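Local coordinates for uncharacterized protein (Sinorhizobium meliloti, PDB 4DNH) that is of unknown function but has a TIM-barrel fold and may be an enzyme related to the dihydrodipicolinate synthase family, at residues I5-E10 with A14-T19; G20-F25 with A369-A374; L330-G335 with R379-M384. All coordinates share one frame; numbering follows the deposited sequence.

Contact 1 (I5-E10 with A14-T19)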
loop_
_atom_site.group_PDB
_atom_site.type_symbol
_atom_site.label_atom_id
_atom_site.label_comp_id
_atom_site.label_asym_id
_atom_site.label_seq_id
_atom_site.Cartn_x
_atom_site.Cartn_y
_atom_site.Cartn_z
ATOM N N ILE A 5 -16.264 0.393 26.088
ATOM C CA ILE A 5 -15.627 -0.930 26.056
ATOM C C ILE A 5 -14.387 -0.973 26.966
ATOM O O ILE A 5 -13.628 0.003 27.047
ATOM C CB ILE A 5 -15.293 -1.371 24.598
ATOM C CG1 ILE A 5 -14.655 -2.768 24.569
ATOM C CG2 ILE A 5 -14.408 -0.347 23.887
ATOM C CD1 ILE A 5 -14.770 -3.463 23.233
ATOM N N ASP A 6 -14.193 -2.091 27.666
ATOM C CA ASP A 6 -12.980 -2.276 28.468
ATOM C C ASP A 6 -11.846 -2.851 27.629
ATOM O O ASP A 6 -12.003 -3.881 26.994
ATOM C CB ASP A 6 -13.251 -3.139 29.699
ATOM C CG ASP A 6 -13.861 -2.348 30.844
ATOM O OD1 ASP A 6 -13.781 -1.097 30.846
ATOM O OD2 ASP A 6 -14.416 -2.983 31.758
ATOM N N LEU A 7 -10.713 -2.160 27.626
ATOM C CA LEU A 7 -9.590 -2.480 26.745
ATOM C C LEU A 7 -8.288 -2.584 27.518
ATOM O O LEU A 7 -8.126 -1.926 28.552
ATOM C CB LEU A 7 -9.439 -1.426 25.653
ATOM C CG LEU A 7 -10.565 -1.236 24.643
ATOM C CD1 LEU A 7 -10.185 -0.085 23.735
ATOM C CD2 LEU A 7 -10.861 -2.471 23.798
ATOM N N PRO A 8 -7.356 -3.415 27.025
ATOM C CA PRO A 8 -6.082 -3.578 27.726
ATOM C C PRO A 8 -5.097 -2.432 27.508
ATOM O O PRO A 8 -4.861 -2.018 26.372
ATOM C CB PRO A 8 -5.522 -4.888 27.175
ATOM C CG PRO A 8 -6.254 -5.160 25.912
ATOM C CD PRO A 8 -7.517 -4.357 25.898
ATOM N N ILE A 9 -4.582 -1.913 28.620
ATOM C CA ILE A 9 -3.444 -0.999 28.650
ATOM C C ILE A 9 -2.604 -1.448 29.832
ATOM O O ILE A 9 -3.147 -1.722 30.909
ATOM C CB ILE A 9 -3.818 0.477 28.948
ATOM C CG1 ILE A 9 -5.273 0.796 28.591
ATOM C CG2 ILE A 9 -2.827 1.433 28.286
ATOM C CD1 ILE A 9 -5.724 2.183 29.015
ATOM N N GLU A 10 -1.287 -1.507 29.632
ATOM C CA GLU A 10 -0.319 -1.804 30.706
ATOM C C GLU A 10 -0.707 -3.042 31.536
ATOM O O GLU A 10 -0.853 -2.955 32.759
ATOM C CB GLU A 10 -0.126 -0.585 31.634
ATOM C CG GLU A 10 -0.297 0.791 30.987
ATOM C CD GLU A 10 1.013 1.478 30.647
ATOM O OE1 GLU A 10 1.846 0.876 29.937
ATOM O OE2 GLU A 10 1.202 2.637 31.082
ATOM N N ALA A 14 -8.961 -1.216 31.086
ATOM C CA ALA A 14 -9.518 0.110 31.357
ATOM C C ALA A 14 -10.657 0.528 30.424
ATOM O O ALA A 14 -10.661 0.225 29.226
ATOM C CB ALA A 14 -8.413 1.159 31.337
ATOM N N ARG A 15 -11.607 1.258 30.999
ATOM C CA ARG A 15 -12.753 1.778 30.277
ATOM C C ARG A 15 -12.299 2.683 29.151
ATOM O O ARG A 15 -11.468 3.576 29.336
ATOM C CB ARG A 15 -13.670 2.554 31.221
ATOM C CG ARG A 15 -15.151 2.312 30.981
ATOM C CD ARG A 15 -15.980 3.583 31.113
ATOM N NE ARG A 15 -15.514 4.468 32.183
ATOM C CZ ARG A 15 -15.796 5.767 32.268
ATOM N NH1 ARG A 15 -16.551 6.354 31.348
ATOM N NH2 ARG A 15 -15.319 6.485 33.276
ATOM N N TYR A 16 -12.829 2.413 27.967
ATOM C CA TYR A 16 -12.688 3.325 26.861
ATOM C C TYR A 16 -14.054 3.648 26.323
ATOM O O TYR A 16 -14.794 2.753 25.928
ATOM C CB TYR A 16 -11.820 2.744 25.761
ATOM C CG TYR A 16 -11.598 3.733 24.645
ATOM C CD1 TYR A 16 -10.719 4.813 24.816
ATOM C CD2 TYR A 16 -12.291 3.617 23.423
ATOM C CE1 TYR A 16 -10.520 5.736 23.804
ATOM C CE2 TYR A 16 -12.099 4.545 22.401
ATOM C CZ TYR A 16 -11.210 5.603 22.602
ATOM O OH TYR A 16 -10.979 6.531 21.612
ATOM N N ASP A 17 -14.388 4.933 26.335
ATOM C CA ASP A 17 -15.620 5.439 25.738
ATOM C C ASP A 17 -15.304 5.914 24.335
ATOM O O ASP A 17 -14.352 6.675 24.141
ATOM C CB ASP A 17 -16.159 6.632 26.550
ATOM C CG ASP A 17 -16.331 6.317 28.024
ATOM O OD1 ASP A 17 -16.916 5.259 28.348
ATOM O OD2 ASP A 17 -15.888 7.138 28.860
ATOM N N LEU A 18 -16.093 5.487 23.355
ATOM C CA LEU A 18 -15.860 5.939 21.976
ATOM C C LEU A 18 -16.360 7.370 21.813
ATOM O O LEU A 18 -17.489 7.675 22.203
ATOM C CB LEU A 18 -16.543 5.044 20.945
ATOM C CG LEU A 18 -16.666 3.524 21.035
ATOM C CD1 LEU A 18 -16.844 2.989 19.615
ATOM C CD2 LEU A 18 -15.498 2.834 21.726
ATOM N N THR A 19 -15.520 8.237 21.243
ATOM C CA THR A 19 -15.863 9.664 21.073
ATOM C C THR A 19 -15.783 10.175 19.624
ATOM O O THR A 19 -16.031 11.346 19.363
ATOM C CB THR A 19 -14.976 10.591 21.940
ATOM O OG1 THR A 19 -13.607 10.445 21.551
ATOM C CG2 THR A 19 -15.136 10.310 23.430
#

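Contact 2 (G20-F25 with A369-A374)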
loop_
_atom_site.group_PDB
_atom_site.type_symbol
_atom_site.label_atom_id
_atom_site.label_comp_id
_atom_site.label_asym_id
_atom_site.label_seq_id
_atom_site.Cartn_x
_atom_site.Cartn_y
_atom_site.Cartn_z
ATOM N N GLY A 20 -15.431 9.313 18.685
ATOM C CA GLY A 20 -15.309 9.743 17.298
ATOM C C GLY A 20 -16.636 9.905 16.588
ATOM O O GLY A 20 -17.624 9.236 16.919
ATOM N N ARG A 21 -16.658 10.825 15.625
ATOM C CA ARG A 21 -17.757 10.928 14.666
ATOM C C ARG A 21 -17.269 10.275 13.383
ATOM O O ARG A 21 -16.347 10.788 12.751
ATOM C CB ARG A 21 -18.125 12.389 14.405
ATOM C CG ARG A 21 -18.569 13.153 15.645
ATOM C CD ARG A 21 -18.804 14.626 15.341
ATOM N N PRO A 22 -17.860 9.125 13.004
ATOM C CA PRO A 22 -17.404 8.445 11.785
ATOM C C PRO A 22 -17.528 9.379 10.604
ATOM O O PRO A 22 -18.543 10.063 10.477
ATOM C CB PRO A 22 -18.395 7.290 11.637
ATOM C CG PRO A 22 -18.905 7.052 13.020
ATOM C CD PRO A 22 -18.967 8.403 13.657
ATOM N N VAL A 23 -16.492 9.457 9.778
ATOM C CA VAL A 23 -16.616 10.169 8.508
ATOM C C VAL A 23 -17.524 9.303 7.632
ATOM O O VAL A 23 -17.226 8.121 7.411
ATOM C CB VAL A 23 -15.258 10.407 7.842
ATOM C CG1 VAL A 23 -15.413 10.969 6.448
ATOM C CG2 VAL A 23 -14.438 11.361 8.676
ATOM N N PRO A 24 -18.661 9.868 7.178
ATOM C CA PRO A 24 -19.612 9.054 6.401
ATOM C C PRO A 24 -19.042 8.684 5.037
ATOM O O PRO A 24 -18.351 9.493 4.394
ATOM C CB PRO A 24 -20.837 9.965 6.256
ATOM C CG PRO A 24 -20.325 11.361 6.428
ATOM C CD PRO A 24 -19.049 11.289 7.243
ATOM N N PHE A 25 -19.285 7.440 4.643
ATOM C CA PHE A 25 -18.911 6.931 3.331
ATOM C C PHE A 25 -19.728 7.705 2.317
ATOM O O PHE A 25 -20.946 7.835 2.468
ATOM C CB PHE A 25 -19.250 5.445 3.273
ATOM C CG PHE A 25 -18.881 4.767 1.985
ATOM C CD1 PHE A 25 -19.547 5.068 0.797
ATOM C CD2 PHE A 25 -17.902 3.779 1.970
ATOM C CE1 PHE A 25 -19.223 4.429 -0.387
ATOM C CE2 PHE A 25 -17.571 3.133 0.781
ATOM C CZ PHE A 25 -18.235 3.459 -0.398
ATOM N N ALA A 369 -16.340 3.080 10.454
ATOM C CA ALA A 369 -17.586 3.354 9.699
ATOM C C ALA A 369 -18.832 3.025 10.517
ATOM O O ALA A 369 -19.826 3.766 10.485
ATOM C CB ALA A 369 -17.604 2.600 8.372
ATOM N N ASP A 370 -18.756 1.926 11.268
ATOM C CA ASP A 370 -19.867 1.462 12.098
ATOM C C ASP A 370 -19.397 1.143 13.529
ATOM O O ASP A 370 -19.010 0.005 13.819
ATOM C CB ASP A 370 -20.521 0.240 11.444
ATOM C CG ASP A 370 -21.858 -0.113 12.061
ATOM O OD1 ASP A 370 -22.375 0.668 12.893
ATOM O OD2 ASP A 370 -22.398 -1.179 11.700
ATOM N N PRO A 371 -19.427 2.151 14.423
ATOM C CA PRO A 371 -18.896 2.034 15.786
ATOM C C PRO A 371 -19.479 0.890 16.606
ATOM O O PRO A 371 -18.727 0.193 17.280
ATOM C CB PRO A 371 -19.240 3.388 16.413
ATOM C CG PRO A 371 -19.245 4.323 15.262
ATOM C CD PRO A 371 -19.828 3.538 14.121
ATOM N N GLU A 372 -20.788 0.685 16.544
ATOM C CA GLU A 372 -21.419 -0.437 17.249
ATOM C C GLU A 372 -20.920 -1.816 16.782
ATOM O O GLU A 372 -20.601 -2.675 17.604
ATOM C CB GLU A 372 -22.940 -0.333 17.183
ATOM C CG GLU A 372 -23.497 0.637 18.219
ATOM C CD GLU A 372 -24.939 1.037 17.967
ATOM O OE1 GLU A 372 -25.643 0.338 17.202
ATOM O OE2 GLU A 372 -25.369 2.060 18.543
ATOM N N LEU A 373 -20.836 -2.009 15.466
ATOM C CA LEU A 373 -20.267 -3.225 14.895
ATOM C C LEU A 373 -18.774 -3.366 15.247
ATOM O O LEU A 373 -18.335 -4.441 15.687
ATOM C CB LEU A 373 -20.475 -3.258 13.377
ATOM C CG LEU A 373 -19.928 -4.469 12.597
ATOM C CD1 LEU A 373 -20.657 -5.774 12.941
ATOM C CD2 LEU A 373 -19.963 -4.193 11.099
ATOM N N ALA A 374 -18.009 -2.287 15.073
ATOM C CA ALA A 374 -16.594 -2.297 15.432
ATOM C C ALA A 374 -16.409 -2.735 16.883
ATOM O O ALA A 374 -15.539 -3.571 17.180
ATOM C CB ALA A 374 -15.967 -0.938 15.207
#

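Contact 3 (L330-G335 with R379-M384)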
loop_
_atom_site.group_PDB
_atom_site.type_symbol
_atom_site.label_atom_id
_atom_site.label_comp_id
_atom_site.label_asym_id
_atom_site.label_seq_id
_atom_site.Cartn_x
_atom_site.Cartn_y
_atom_site.Cartn_z
ATOM N N LEU A 330 -8.401 -3.455 10.673
ATOM C CA LEU A 330 -9.320 -2.359 10.532
ATOM C C LEU A 330 -10.443 -2.706 9.528
ATOM O O LEU A 330 -11.610 -2.427 9.797
ATOM C CB LEU A 330 -8.588 -1.054 10.214
ATOM C CG LEU A 330 -9.462 0.197 10.433
ATOM C CD1 LEU A 330 -10.209 0.171 11.768
ATOM C CD2 LEU A 330 -8.699 1.507 10.221
ATOM N N ALA A 331 -10.105 -3.346 8.406
ATOM C CA ALA A 331 -11.138 -3.877 7.515
ATOM C C ALA A 331 -12.149 -4.749 8.266
ATOM O O ALA A 331 -13.351 -4.631 8.030
ATOM C CB ALA A 331 -10.530 -4.648 6.356
ATOM N N TYR A 332 -11.656 -5.615 9.156
ATOM C CA TYR A 332 -12.494 -6.518 9.967
ATOM C C TYR A 332 -13.406 -5.753 10.904
ATOM O O TYR A 332 -14.578 -6.096 11.055
ATOM C CB TYR A 332 -11.626 -7.487 10.777
ATOM C CG TYR A 332 -12.363 -8.278 11.847
ATOM C CD1 TYR A 332 -13.260 -9.296 11.502
ATOM C CD2 TYR A 332 -12.152 -8.019 13.205
ATOM C CE1 TYR A 332 -13.932 -10.027 12.471
ATOM C CE2 TYR A 332 -12.814 -8.741 14.183
ATOM C CZ TYR A 332 -13.699 -9.751 13.810
ATOM O OH TYR A 332 -14.369 -10.471 14.778
ATOM N N LEU A 333 -12.872 -4.715 11.540
ATOM C CA LEU A 333 -13.695 -3.872 12.410
ATOM C C LEU A 333 -14.787 -3.168 11.621
ATOM O O LEU A 333 -15.864 -2.925 12.147
ATOM C CB LEU A 333 -12.850 -2.841 13.163
ATOM C CG LEU A 333 -11.914 -3.368 14.251
ATOM C CD1 LEU A 333 -11.058 -2.214 14.756
ATOM C CD2 LEU A 333 -12.666 -4.072 15.377
ATOM N N ASN A 334 -14.496 -2.831 10.366
ATOM C CA ASN A 334 -15.438 -2.091 9.541
ATOM C C ASN A 334 -16.368 -3.013 8.768
ATOM O O ASN A 334 -17.147 -2.556 7.933
ATOM C CB ASN A 334 -14.690 -1.174 8.580
ATOM C CG ASN A 334 -14.065 0.005 9.278
ATOM O OD1 ASN A 334 -14.690 0.622 10.138
ATOM N ND2 ASN A 334 -12.829 0.336 8.912
ATOM N N GLY A 335 -16.277 -4.314 9.040
ATOM C CA GLY A 335 -17.194 -5.294 8.449
ATOM C C GLY A 335 -16.998 -5.547 6.966
ATOM O O GLY A 335 -17.921 -5.942 6.289
ATOM N N ARG A 379 -15.044 -6.826 20.897
ATOM C CA ARG A 379 -15.440 -7.648 22.043
ATOM C C ARG A 379 -15.188 -9.130 21.776
ATOM O O ARG A 379 -14.729 -9.842 22.667
ATOM C CB ARG A 379 -16.903 -7.420 22.419
ATOM C CG ARG A 379 -17.133 -6.538 23.634
ATOM C CD ARG A 379 -18.158 -5.456 23.299
ATOM N NE ARG A 379 -19.073 -5.140 24.390
ATOM C CZ ARG A 379 -18.855 -4.228 25.336
ATOM N NH1 ARG A 379 -17.733 -3.532 25.359
ATOM N NH2 ARG A 379 -19.764 -4.022 26.282
ATOM N N ARG A 380 -15.478 -9.584 20.555
ATOM C CA ARG A 380 -15.271 -10.985 20.183
ATOM C C ARG A 380 -13.794 -11.342 20.172
ATOM O O ARG A 380 -13.420 -12.465 20.528
ATOM C CB ARG A 380 -15.911 -11.326 18.825
ATOM C CG ARG A 380 -17.308 -11.918 18.948
ATOM C CD ARG A 380 -17.743 -12.714 17.720
ATOM N NE ARG A 380 -18.535 -11.917 16.779
ATOM C CZ ARG A 380 -18.164 -11.612 15.532
ATOM N NH1 ARG A 380 -17.002 -12.030 15.029
ATOM N NH2 ARG A 380 -18.968 -10.876 14.774
ATOM N N VAL A 381 -12.965 -10.377 19.784
ATOM C CA VAL A 381 -11.513 -10.537 19.776
ATOM C C VAL A 381 -10.946 -10.618 21.202
ATOM O O VAL A 381 -10.142 -11.503 21.503
ATOM C CB VAL A 381 -10.832 -9.426 18.940
ATOM C CG1 VAL A 381 -9.318 -9.468 19.106
ATOM C CG2 VAL A 381 -11.220 -9.569 17.469
ATOM N N LEU A 382 -11.376 -9.716 22.077
ATOM C CA LEU A 382 -11.042 -9.799 23.500
ATOM C C LEU A 382 -11.481 -11.114 24.134
ATOM O O LEU A 382 -10.732 -11.699 24.921
ATOM C CB LEU A 382 -11.698 -8.665 24.275
ATOM C CG LEU A 382 -11.019 -7.346 24.615
ATOM C CD1 LEU A 382 -9.815 -7.040 23.743
ATOM C CD2 LEU A 382 -12.068 -6.242 24.508
ATOM N N ALA A 383 -12.692 -11.571 23.812
ATOM C CA ALA A 383 -13.239 -12.793 24.423
ATOM C C ALA A 383 -12.360 -13.986 24.061
ATOM O O ALA A 383 -11.976 -14.770 24.928
ATOM C CB ALA A 383 -14.678 -13.028 23.995
HETATM N N MSE A 384 -12.030 -14.077 22.775
HETATM C CA MSE A 384 -11.083 -15.040 22.229
HETATM C C MSE A 384 -9.743 -15.036 22.934
HETATM O O MSE A 384 -9.076 -16.075 23.018
HETATM C CB MSE A 384 -10.909 -14.587 20.787
HETATM C CG MSE A 384 -10.375 -15.657 19.844
HETATM SE SE MSE A 384 -11.302 -17.370 20.154
HETATM C CE MSE A 384 -9.707 -18.443 20.618
#

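Contact 1 (I5-E10 with A14-T19)
Ile5 and Tyr16 face each other as an antiparallel hydrogen-bonded pair, Ile5 N reaching Tyr16 O at 2.8 Å and Tyr16 N returning to Ile5 O at 2.7 Å. Leu7 and Ala14 repeat the pattern: Leu7 N gives to Ala14 O at 2.9 Å along a nearly straight N-H (170°), though it arrives from above that carbonyl's plane, and Ala14 N gives to Leu7 O. The packed face carries Ile5, Leu7, Ala14 and Tyr16. Here methyl CD1 of Leu7 lies 3.8 Å from Tyr16 CB, at the root of the ring, and Ile5 CG2 meets Leu18 CD2 at 4.0 Å. With CG of Tyr16 anti to the backbone N (chi1 -176°), the ring leads away from strand 4-9 on the helix-covered face, where its hydroxyl hydrogen-bonds to Asp363. Helices 352-364 and 371-384 cover this face. The other face, with Asp6 and Arg15, is the solvent side and looser. Asp6 OD1 comes to 3.1 Å from Arg15 CA, but its angle to Arg15 N is too poor for a hydrogen bond. The Arg15 guanidinium turns instead along its own strand, where NH1 forms a salt bridge with Asp17 OD2 at 2.7 Å. One apolar face against the helices and one charged face outward make this an amphipathic two-stranded beta hairpin, strands 4-9 and 12-17, separate from the barrel sheet.

Contact 2 (G20-F25 with A369-A374)
A small apolar surface contact joins Pro22 and Pro371, where the loop after the N-terminal hairpin passes the start of the C-terminal helix 371-384. The two segments bury only 123 Å² between them, with no hydrogen bond across. Its centre is the meeting of two proline rings: CG of Pro22 lies 3.5 Å from CG of Pro371 and 3.8 Å from Pro371 CD, so a single ring corner of the loop rests on the CG-CD side of the other ring. The rings meet at a slant rather than stacked flat. Beside this, Pro22 CB stands 4.0 Å from Ala369 O, a plain van der Waals approach to the carbonyl. The side chain of Ala369 itself points away from the loop, so this residue meets Pro22 through its backbone.

Pro371 is the first residue of the helix, directly after Asp370 at the N-cap position. Lacking an N-H, proline suits the first turn, where amide hydrogens have no carbonyl of the same helix to bind; the first bond within the segment runs from Ala374 N to Asp370 O at 2.8 Å. Pro371 also touches Leu18. Hydrogen bonds hold the loop before and after Pro22 in the chain: Gly20 N bonds to Asp363 OD1, and Val23 makes a backbone bond with Gly366. The ring contact therefore adds van der Waals contact but no directional bond, which implies that the loop's path here is probably fixed more by those flanking bonds than by Pro22 meeting Pro371.

Contact 3 (L330-G335 with R379-M384)
The ring of Tyr332 has Arg380 NH1 at its edge, close to the ring plane and by the hydroxyl, while Val381 CG2 approaches obliquely on the CE2 side. The guanidinium plane is turned 78° from the ring plane, nearly perpendicular to it, and Tyr332 OH lies oblique to that group. The arginine is thus not laid over the ring, and no cation-pi stack is formed. NH1 of Arg380 stands 3.1 Å from Tyr332 OH, near enough for a polar contact, but the angle is too poor for a hydrogen bond. The apolar half of the contact is the 3.7 Å approach of Val381 CG2 to Tyr332 CE2, with the two side chains running past one another in opposite directions.

Tyr332 sits near the end of helix 323-333, and its CG anti to the backbone N (chi1 169°) sends the ring across to helix 371-384. From that helix, Arg380 bends at chi3 (-95°) to bring its NH1 round to the phenol end. The backbone of Tyr332 is engaged as well: its carbonyl accepts hydrogen bonds from Gly335 N, at 3.2 Å, and from Arg377 on the facing helix. Gly335, with positive phi, is the C-prime residue of the Schellman motif that ends helix 323-333.

With an alanine here, Val381 CG2 and the Arg380 guanidinium would probably both lose their partner on this helix, and a gap is likely to open between the two helices. The chemistry is mixed, which implies that Val381 and Arg380 share the covering of the ring about equally, the arginine's charge perhaps acting electrostatically on the hydroxyl without a directed hydrogen bond.

Contacts 1 and 2 follow each other along the chain, the hairpin closing before the 20-25 loop begins, whereas the segments of contacts 2 and 3 alternate. Contacts 2 and 3 share helix 371-384, one near its start and the other towards its end. Their centres lie about 14 Å apart, as do those of contacts 1 and 3, and contacts 1 and 2 are about 17 Å apart. Leu382 of the helix packs on Leu7 of the hairpin, and Ala369 N probably hydrogen-bonds to Asn334 OD1. All three sit on one side of the chain's centre. Through these contacts the C-terminal helix and the residues just before it join the N-terminal hairpin to helix 323-333 beside the eight-stranded barrel.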